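Local coordinates for putative lipoprotein (Bacteroides fragilis, PDB 3NQI) that is of unknown function but is probably a lipoprotein, perhaps lipid-binding, and binds cadmium ions in the crystal, at residues A[128-134]-A[184-190]; A[93-97]-A[151-155]; A[47-51]-A[191-195]. Residues are numbered along the deposited sequence.

Interaction 1 of 3, residues A[128-134]-A[184-190]; sequences VLYRVKN and RATRTSS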
loop_
_atom_site.group_PDB
_atom_site.type_symbol
_atom_site.label_atom_id
_atom_site.label_comp_id
_atom_site.label_asym_id
_atom_site.label_seq_id
_atom_site.Cartn_x
_atom_site.Cartn_y
_atom_site.Cartn_z
ATOM N N VAL A 128 5.987 1.142 -2.555
ATOM C CA VAL A 128 6.811 0.081 -3.044
ATOM C C VAL A 128 7.660 0.547 -4.271
ATOM O O VAL A 128 7.128 1.143 -5.213
ATOM C CB VAL A 128 5.990 -1.212 -3.380
ATOM C CG1 VAL A 128 6.982 -2.338 -3.535
ATOM C CG2 VAL A 128 5.023 -1.509 -2.264
ATOM N N LEU A 129 8.979 0.349 -4.193
ATOM C CA LEU A 129 9.933 0.512 -5.332
ATOM C C LEU A 129 10.302 -0.918 -5.776
ATOM O O LEU A 129 10.815 -1.738 -5.003
ATOM C CB LEU A 129 11.134 1.364 -4.944
ATOM C CG LEU A 129 12.035 2.086 -5.968
ATOM C CD1 LEU A 129 11.258 3.058 -6.834
ATOM C CD2 LEU A 129 13.134 2.823 -5.220
ATOM N N TYR A 130 9.956 -1.237 -7.013
ATOM C CA TYR A 130 10.120 -2.583 -7.498
ATOM C C TYR A 130 10.441 -2.665 -9.000
ATOM O O TYR A 130 10.500 -1.661 -9.679
ATOM C CB TYR A 130 8.901 -3.379 -7.124
ATOM C CG TYR A 130 7.585 -2.974 -7.738
ATOM C CD1 TYR A 130 6.888 -1.868 -7.295
ATOM C CD2 TYR A 130 7.003 -3.736 -8.746
ATOM C CE1 TYR A 130 5.668 -1.458 -7.893
ATOM C CE2 TYR A 130 5.769 -3.365 -9.323
ATOM C CZ TYR A 130 5.102 -2.247 -8.878
ATOM O OH TYR A 130 3.919 -1.898 -9.433
ATOM N N ARG A 131 10.673 -3.867 -9.506
ATOM C CA ARG A 131 11.143 -4.035 -10.880
ATOM C C ARG A 131 10.097 -4.724 -11.721
ATOM O O ARG A 131 9.592 -5.766 -11.329
ATOM C CB ARG A 131 12.430 -4.877 -10.892
ATOM C CG ARG A 131 13.676 -4.131 -10.378
ATOM C CD ARG A 131 14.827 -5.086 -10.011
ATOM N NE ARG A 131 14.545 -5.620 -8.701
ATOM C CZ ARG A 131 15.161 -5.285 -7.573
ATOM N NH1 ARG A 131 16.212 -4.462 -7.569
ATOM N NH2 ARG A 131 14.706 -5.817 -6.437
ATOM N N VAL A 132 9.783 -4.154 -12.883
ATOM C CA VAL A 132 8.859 -4.765 -13.823
ATOM C C VAL A 132 9.519 -5.129 -15.167
ATOM O O VAL A 132 10.659 -4.736 -15.472
ATOM C CB VAL A 132 7.620 -3.853 -14.037
ATOM C CG1 VAL A 132 6.863 -3.644 -12.660
ATOM C CG2 VAL A 132 7.987 -2.505 -14.652
ATOM N N LYS A 133 8.785 -5.895 -15.978
ATOM C CA LYS A 133 9.221 -6.215 -17.326
ATOM C C LYS A 133 9.096 -4.961 -18.189
ATOM O O LYS A 133 8.175 -4.192 -18.019
ATOM C CB LYS A 133 8.349 -7.318 -17.887
ATOM C CG LYS A 133 8.694 -7.782 -19.297
ATOM C CD LYS A 133 7.792 -8.959 -19.689
ATOM C CE LYS A 133 8.144 -9.498 -21.063
ATOM N NZ LYS A 133 7.223 -10.595 -21.392
ATOM N N ASN A 134 10.034 -4.783 -19.105
ATOM C CA ASN A 134 10.019 -3.666 -20.012
ATOM C C ASN A 134 9.022 -3.952 -21.146
ATOM O O ASN A 134 9.341 -4.651 -22.097
ATOM C CB ASN A 134 11.449 -3.420 -20.538
ATOM C CG ASN A 134 11.543 -2.218 -21.482
ATOM O OD1 ASN A 134 10.554 -1.518 -21.746
ATOM N ND2 ASN A 134 12.748 -1.981 -22.002
ATOM N N ARG A 184 13.492 -9.152 -14.658
ATOM C CA ARG A 184 12.843 -7.861 -14.582
ATOM C C ARG A 184 13.789 -6.820 -14.008
ATOM O O ARG A 184 14.412 -7.043 -12.968
ATOM C CB ARG A 184 11.546 -7.943 -13.758
ATOM C CG ARG A 184 10.450 -8.680 -14.479
ATOM C CD ARG A 184 9.275 -8.854 -13.573
ATOM N NE ARG A 184 8.047 -9.063 -14.319
ATOM C CZ ARG A 184 7.689 -10.224 -14.842
ATOM N NH1 ARG A 184 8.485 -11.302 -14.763
ATOM N NH2 ARG A 184 6.560 -10.316 -15.545
ATOM N N ALA A 185 13.887 -5.698 -14.702
ATOM C CA ALA A 185 14.852 -4.628 -14.374
ATOM C C ALA A 185 14.320 -3.215 -14.533
ATOM O O ALA A 185 15.076 -2.238 -14.320
ATOM C CB ALA A 185 16.206 -4.794 -15.221
ATOM N N THR A 186 13.039 -3.055 -14.843
ATOM C CA THR A 186 12.492 -1.717 -15.068
ATOM C C THR A 186 11.945 -1.138 -13.753
ATOM O O THR A 186 11.000 -1.646 -13.200
ATOM C CB THR A 186 11.436 -1.737 -16.173
ATOM O OG1 THR A 186 12.013 -2.340 -17.340
ATOM C CG2 THR A 186 10.889 -0.272 -16.497
ATOM N N ARG A 187 12.546 -0.053 -13.278
ATOM C CA ARG A 187 12.152 0.516 -12.010
ATOM C C ARG A 187 10.753 1.140 -12.080
ATOM O O ARG A 187 10.443 1.868 -13.027
ATOM C CB ARG A 187 13.156 1.571 -11.540
ATOM C CG ARG A 187 12.864 2.074 -10.131
ATOM C CD ARG A 187 13.906 3.089 -9.698
ATOM N NE ARG A 187 13.852 4.263 -10.537
ATOM C CZ ARG A 187 14.857 5.113 -10.757
ATOM N NH1 ARG A 187 16.061 4.927 -10.242
ATOM N NH2 ARG A 187 14.657 6.151 -11.551
ATOM N N THR A 188 9.925 0.814 -11.084
ATOM C CA THR A 188 8.535 1.263 -10.945
ATOM C C THR A 188 8.279 1.621 -9.489
ATOM O O THR A 188 8.822 0.944 -8.610
ATOM C CB THR A 188 7.578 0.111 -11.283
ATOM O OG1 THR A 188 7.913 -0.376 -12.570
ATOM C CG2 THR A 188 6.087 0.532 -11.255
ATOM N N SER A 189 7.431 2.620 -9.232
ATOM C CA SER A 189 7.017 2.947 -7.873
ATOM C C SER A 189 5.484 2.896 -7.808
ATOM O O SER A 189 4.781 3.217 -8.795
ATOM C CB SER A 189 7.580 4.316 -7.494
ATOM O OG SER A 189 7.154 5.250 -8.438
ATOM N N SER A 190 4.962 2.402 -6.699
ATOM C CA SER A 190 3.525 2.394 -6.441
ATOM C C SER A 190 3.239 2.522 -4.955
ATOM O O SER A 190 3.977 1.978 -4.129
ATOM C CB SER A 190 2.884 1.081 -6.892
ATOM O OG SER A 190 3.152 0.735 -8.238
#

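Interaction 2 of 3, residues A[93-97]-A[151-155]; sequences SGDVT and TLVCY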
loop_
_atom_site.group_PDB
_atom_site.type_symbol
_atom_site.label_atom_id
_atom_site.label_comp_id
_atom_site.label_asym_id
_atom_site.label_seq_id
_atom_site.Cartn_x
_atom_site.Cartn_y
_atom_site.Cartn_z
ATOM N N SER A 93 -3.916 -21.844 5.278
ATOM C CA SER A 93 -4.861 -21.202 4.358
ATOM C C SER A 93 -4.761 -19.678 4.260
ATOM O O SER A 93 -4.746 -18.962 5.260
ATOM C CB SER A 93 -6.306 -21.598 4.727
ATOM O OG SER A 93 -7.260 -20.753 4.082
ATOM N N GLY A 94 -4.732 -19.194 3.029
ATOM C CA GLY A 94 -4.522 -17.786 2.756
ATOM C C GLY A 94 -3.069 -17.339 2.740
ATOM O O GLY A 94 -2.799 -16.206 2.333
ATOM N N ASP A 95 -2.129 -18.166 3.207
ATOM C CA ASP A 95 -0.704 -17.733 3.220
ATOM C C ASP A 95 -0.168 -17.595 1.784
ATOM O O ASP A 95 -0.685 -18.207 0.855
ATOM C CB ASP A 95 0.188 -18.676 4.022
ATOM C CG ASP A 95 1.542 -18.049 4.391
ATOM O OD1 ASP A 95 1.705 -16.805 4.408
ATOM O OD2 ASP A 95 2.454 -18.827 4.724
ATOM N N VAL A 96 0.845 -16.773 1.629
ATOM C CA VAL A 96 1.431 -16.447 0.335
ATOM C C VAL A 96 2.956 -16.612 0.462
ATOM O O VAL A 96 3.552 -16.209 1.468
ATOM C CB VAL A 96 1.052 -14.976 -0.083
ATOM C CG1 VAL A 96 1.737 -14.572 -1.386
ATOM C CG2 VAL A 96 -0.459 -14.829 -0.219
ATOM N N THR A 97 3.580 -17.193 -0.552
ATOM C CA THR A 97 5.026 -17.376 -0.575
ATOM C C THR A 97 5.653 -16.278 -1.441
ATOM O O THR A 97 5.264 -16.087 -2.596
ATOM C CB THR A 97 5.359 -18.789 -1.071
ATOM O OG1 THR A 97 4.933 -19.721 -0.078
ATOM C CG2 THR A 97 6.846 -18.969 -1.304
ATOM N N THR A 151 1.012 -8.610 -0.580
ATOM C CA THR A 151 0.081 -8.992 0.471
ATOM C C THR A 151 0.718 -8.877 1.834
ATOM O O THR A 151 1.832 -9.437 2.046
ATOM C CB THR A 151 -0.338 -10.438 0.254
ATOM O OG1 THR A 151 -0.953 -10.528 -1.004
ATOM C CG2 THR A 151 -1.328 -10.955 1.342
ATOM N N LEU A 152 0.055 -8.178 2.762
ATOM C CA LEU A 152 0.533 -8.156 4.172
ATOM C C LEU A 152 -0.091 -9.295 4.938
ATOM O O LEU A 152 -1.338 -9.456 4.931
ATOM C CB LEU A 152 0.254 -6.862 4.884
ATOM C CG LEU A 152 1.107 -5.702 4.472
ATOM C CD1 LEU A 152 0.593 -4.474 5.268
ATOM C CD2 LEU A 152 2.663 -5.995 4.719
ATOM N N VAL A 153 0.758 -10.072 5.623
ATOM C CA VAL A 153 0.293 -11.228 6.386
ATOM C C VAL A 153 0.662 -11.062 7.875
ATOM O O VAL A 153 1.816 -10.782 8.235
ATOM C CB VAL A 153 0.835 -12.565 5.792
ATOM C CG1 VAL A 153 0.189 -13.851 6.476
ATOM C CG2 VAL A 153 0.639 -12.616 4.234
ATOM N N CYS A 154 -0.345 -11.206 8.713
ATOM C CA CYS A 154 -0.208 -11.352 10.162
ATOM C C CYS A 154 -0.347 -12.836 10.516
ATOM O O CYS A 154 -1.396 -13.477 10.253
ATOM C CB CYS A 154 -1.305 -10.580 10.848
ATOM S SG CYS A 154 -1.132 -10.629 12.640
ATOM N N TYR A 155 0.714 -13.414 11.060
ATOM C CA TYR A 155 0.686 -14.818 11.529
ATOM C C TYR A 155 0.222 -14.794 12.975
ATOM O O TYR A 155 0.964 -14.449 13.885
ATOM C CB TYR A 155 2.039 -15.537 11.369
ATOM C CG TYR A 155 2.442 -15.599 9.915
ATOM C CD1 TYR A 155 1.803 -16.464 9.031
ATOM C CD2 TYR A 155 3.397 -14.750 9.417
ATOM C CE1 TYR A 155 2.139 -16.493 7.692
ATOM C CE2 TYR A 155 3.746 -14.762 8.085
ATOM C CZ TYR A 155 3.128 -15.621 7.221
ATOM O OH TYR A 155 3.442 -15.592 5.886
#

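Interaction 3 of 3, residues A[47-51]-A[191-195]; sequences ARMAY and FKAYE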
loop_
_atom_site.group_PDB
_atom_site.type_symbol
_atom_site.label_atom_id
_atom_site.label_comp_id
_atom_site.label_asym_id
_atom_site.label_seq_id
_atom_site.Cartn_x
_atom_site.Cartn_y
_atom_site.Cartn_z
ATOM N N ALA A 47 -12.734 1.927 -5.745
ATOM C CA ALA A 47 -11.622 1.553 -4.877
ATOM C C ALA A 47 -11.994 2.071 -3.518
ATOM O O ALA A 47 -12.875 2.916 -3.398
ATOM C CB ALA A 47 -10.311 2.188 -5.377
ATOM N N ARG A 48 -11.326 1.568 -2.501
ATOM C CA ARG A 48 -11.512 2.048 -1.144
ATOM C C ARG A 48 -10.513 3.154 -0.915
ATOM O O ARG A 48 -10.821 4.157 -0.250
ATOM C CB ARG A 48 -11.339 0.893 -0.155
ATOM C CG ARG A 48 -12.101 1.093 1.162
ATOM C CD ARG A 48 -11.764 0.078 2.250
ATOM N NE ARG A 48 -10.350 0.129 2.554
ATOM C CZ ARG A 48 -9.723 1.053 3.297
ATOM N NH1 ARG A 48 -10.355 2.058 3.908
ATOM N NH2 ARG A 48 -8.413 0.956 3.426
HETATM N N MSE A 49 -9.309 3.011 -1.502
HETATM C CA MSE A 49 -8.246 4.012 -1.383
HETATM C C MSE A 49 -7.615 4.345 -2.741
HETATM O O MSE A 49 -7.575 3.515 -3.587
HETATM C CB MSE A 49 -7.139 3.477 -0.466
HETATM C CG MSE A 49 -7.531 3.208 0.977
HETATM SE SE MSE A 49 -7.569 4.885 2.018
HETATM C CE MSE A 49 -5.877 6.027 1.699
ATOM N N ALA A 50 -7.058 5.555 -2.934
ATOM C CA ALA A 50 -6.563 5.968 -4.252
ATOM C C ALA A 50 -5.364 6.885 -4.160
ATOM O O ALA A 50 -5.095 7.384 -3.103
ATOM C CB ALA A 50 -7.710 6.734 -5.089
ATOM N N TYR A 51 -4.609 6.979 -5.237
ATOM C CA TYR A 51 -3.620 8.038 -5.446
ATOM C C TYR A 51 -4.187 9.035 -6.484
ATOM O O TYR A 51 -4.568 8.651 -7.599
ATOM C CB TYR A 51 -2.309 7.426 -5.933
ATOM C CG TYR A 51 -1.212 8.429 -6.139
ATOM C CD1 TYR A 51 -0.477 8.899 -5.069
ATOM C CD2 TYR A 51 -0.907 8.908 -7.423
ATOM C CE1 TYR A 51 0.559 9.834 -5.248
ATOM C CE2 TYR A 51 0.133 9.828 -7.612
ATOM C CZ TYR A 51 0.857 10.270 -6.520
ATOM O OH TYR A 51 1.858 11.194 -6.684
ATOM N N PHE A 191 2.136 3.166 -4.601
ATOM C CA PHE A 191 1.629 3.053 -3.233
ATOM C C PHE A 191 0.650 1.887 -3.150
ATOM O O PHE A 191 -0.090 1.661 -4.111
ATOM C CB PHE A 191 0.921 4.251 -2.815
ATOM C CG PHE A 191 1.812 5.411 -2.582
ATOM C CD1 PHE A 191 2.598 5.470 -1.464
ATOM C CD2 PHE A 191 1.821 6.450 -3.460
ATOM C CE1 PHE A 191 3.415 6.589 -1.236
ATOM C CE2 PHE A 191 2.639 7.536 -3.254
ATOM C CZ PHE A 191 3.412 7.605 -2.123
ATOM N N LYS A 192 0.679 1.157 -2.032
ATOM C CA LYS A 192 -0.303 0.069 -1.761
ATOM C C LYS A 192 -0.917 0.362 -0.392
ATOM O O LYS A 192 -0.205 0.546 0.601
ATOM C CB LYS A 192 0.398 -1.282 -1.774
ATOM C CG LYS A 192 0.999 -1.635 -3.146
ATOM C CD LYS A 192 -0.160 -2.110 -4.096
ATOM C CE LYS A 192 0.218 -2.158 -5.506
ATOM N NZ LYS A 192 -1.052 -2.391 -6.263
ATOM N N ALA A 193 -2.240 0.458 -0.366
ATOM C CA ALA A 193 -2.980 0.770 0.844
ATOM C C ALA A 193 -3.706 -0.477 1.377
ATOM O O ALA A 193 -4.311 -1.259 0.601
ATOM C CB ALA A 193 -3.978 1.926 0.586
ATOM N N TYR A 194 -3.628 -0.655 2.704
ATOM C CA TYR A 194 -4.096 -1.850 3.424
ATOM C C TYR A 194 -5.061 -1.500 4.531
ATOM O O TYR A 194 -4.708 -0.819 5.516
ATOM C CB TYR A 194 -2.941 -2.636 4.072
ATOM C CG TYR A 194 -1.933 -3.109 3.068
ATOM C CD1 TYR A 194 -0.917 -2.280 2.624
ATOM C CD2 TYR A 194 -2.042 -4.341 2.514
ATOM C CE1 TYR A 194 -0.030 -2.688 1.636
ATOM C CE2 TYR A 194 -1.133 -4.794 1.543
ATOM C CZ TYR A 194 -0.155 -3.992 1.112
ATOM O OH TYR A 194 0.697 -4.437 0.126
ATOM N N GLU A 195 -6.282 -2.013 4.393
ATOM C CA GLU A 195 -7.254 -1.902 5.484
ATOM C C GLU A 195 -6.920 -2.975 6.515
ATOM O O GLU A 195 -7.019 -4.169 6.239
ATOM C CB GLU A 195 -8.708 -2.094 4.935
ATOM C CG GLU A 195 -9.787 -1.343 5.710
ATOM C CD GLU A 195 -10.023 -1.871 7.132
ATOM O OE1 GLU A 195 -9.764 -3.068 7.395
ATOM O OE2 GLU A 195 -10.538 -1.116 7.968
HETATM O O HOH W 1 -7.354 -0.200 1.085
#

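Interaction 1 of 3, residues A[128-134]-A[184-190]
The ring of Tyr130 lies over the side chain of Thr188. Thr188 CB sits 4.2 Å from the ring centroid and close to the ring normal, a CH-pi contact. The p rotamer of Tyr130 carries the ring along the sheet face, so that its OH reaches Ser190 OG at 3.0 Å, a hydrogen bond near the ring plane. Val132 CG2 packs on Thr186 CB at 3.8 Å on the same face. On the opposite face Leu129 CD1 meets Arg187 CG at 3.8 Å.

Between the two faces runs an antiparallel ladder joining the neighbouring strands 123-132 and 186-195. Val128, Tyr130 and Val132 form hydrogen-bonded pairs with Ser190, Thr188 and Thr186. Each pair has two backbone bonds, such as Val128 N to Ser190 O at 2.7 Å and Thr186 N to Val132 O at 3.0 Å. Leu129 and Arg131 form the non-hydrogen-bonded pairs with Ser189 and Arg187. Beyond the ladder the guanidinium of Arg184 lies with one face against Lys133 CB. It also makes salt bridges to Glu144 and Asp176. Helix 138-145 packs on the face of Tyr130 and Thr188, and Phe150 meets the Tyr130 ring edge-to-face.

The backbone bonds fix the register here, while hydroxyls and aliphatic groups share the face of Tyr130, which is only partly buried. The ring of Tyr130 is thus packed by carbon while its hydroxyl keeps a polar partner.

Interaction 2 of 3, residues A[93-97]-A[151-155]
The CA-to-CB bond of Tyr155 points sideways, and the m rotamer lets the ring reach across to 93-97. Its OH donates a hydrogen bond to Asp95 OD1 at 2.6 Å, with the oxygen near the plane of the ring. Asp95 is in the t rotamer. Its CA-to-CB bond points sideways, yet the carboxylate turns to the strand and brings OD1 within 3.9 Å of Val153 CG1. The other oxygen, OD2, is bonded to the backbone N of Gly91. Arg171 NE also bonds the Tyr155 hydroxyl.

Val96 points toward the strand. Its t rotamer leaves CG2 at 4.3 Å from Thr151 CG2, a loose apolar touch. Gly94 has a positive phi of 83°. A CB here would be jammed against the carbonyl O of Ser93, so glycine fits this position of the loop.

Thr151, Val153 and Tyr155 are alternate residues of the strand and supply its side of the contact. No backbone ladder joins the segments, and their nearest CA atoms are 7.3 Å apart, Asp95 CA to Val153 CA. This is the loop between strands 78-87 and 107-109, laid over one face of a beta sheet and held by a hydrogen bond from the buried Tyr155 to Asp95.

Interaction 3 of 3, residues A[47-51]-A[191-195]
This is a side-chain packing contact between two strands, 49-56 and 186-195, that belong to one large mixed sheet without being paired to each other. Both pair with strand 78-87, and Ile80 of that strand touches Met49 and Ala193. The segments run nearly antiparallel, 162° apart end to end. The closest CA atoms in register, those of Met49 and Ala193, are 6.6 Å apart, and no direct hydrogen bond crosses.

Met49, a selenomethionine, sits at the middle, with its CB 3.7 Å from Ala193 CB. The small side chain of Ala193 is consistent with the close approach here. At one end Tyr51 CE1 meets Phe191 CE2 at 3.7 Å. The two rings are near parallel, at 29°, but slid apart with centroids 5.6 Å from each other, so they barely overlap. Val15 of strand 11-21 touches Met49 and Phe191. A PEG molecule, probably from the crystallisation liquor, lies near Tyr51 and is bonded by Phe191 N.

At the other end the guanidinium of Arg48 lies over Glu195 CG, with its CZ 3.4 Å from that atom. Arg48 NH2 is bonded to Thr123 OG1 and, at 2.8 Å, to water 1, which gives a weak bond to Ala193 O at 3.3 Å. The Glu195 carboxylate bonds Ser197.

Apolar packing therefore carries most of the contact, and the polar link between the segments runs through one water rather than a salt bridge.

How the interactions relate
From the N terminus, residues 47-51 come first and meet 191-195 after 139 intervening residues. Interaction 3 thus closes the longest loop, and both other contacts nest inside it. Interaction 2, 93-97 to 151-155, closes a loop of 53 residues. Interaction 1, 128-134 to 184-190, closes one of 49 and crosses interaction 2. Interactions 1 and 3 share strand 186-195 and touch where Val128 CG2 packs on Lys192 CG at 4.1 Å. Interaction 2 reaches interaction 3 through Leu152 CD1, 3.6 Å from Tyr194 CG. Interactions 1 and 2 do not touch. The three join strand 123-132 to 186-195, the loop 93-97 to strand 148-155, and strand 49-56 to 186-195.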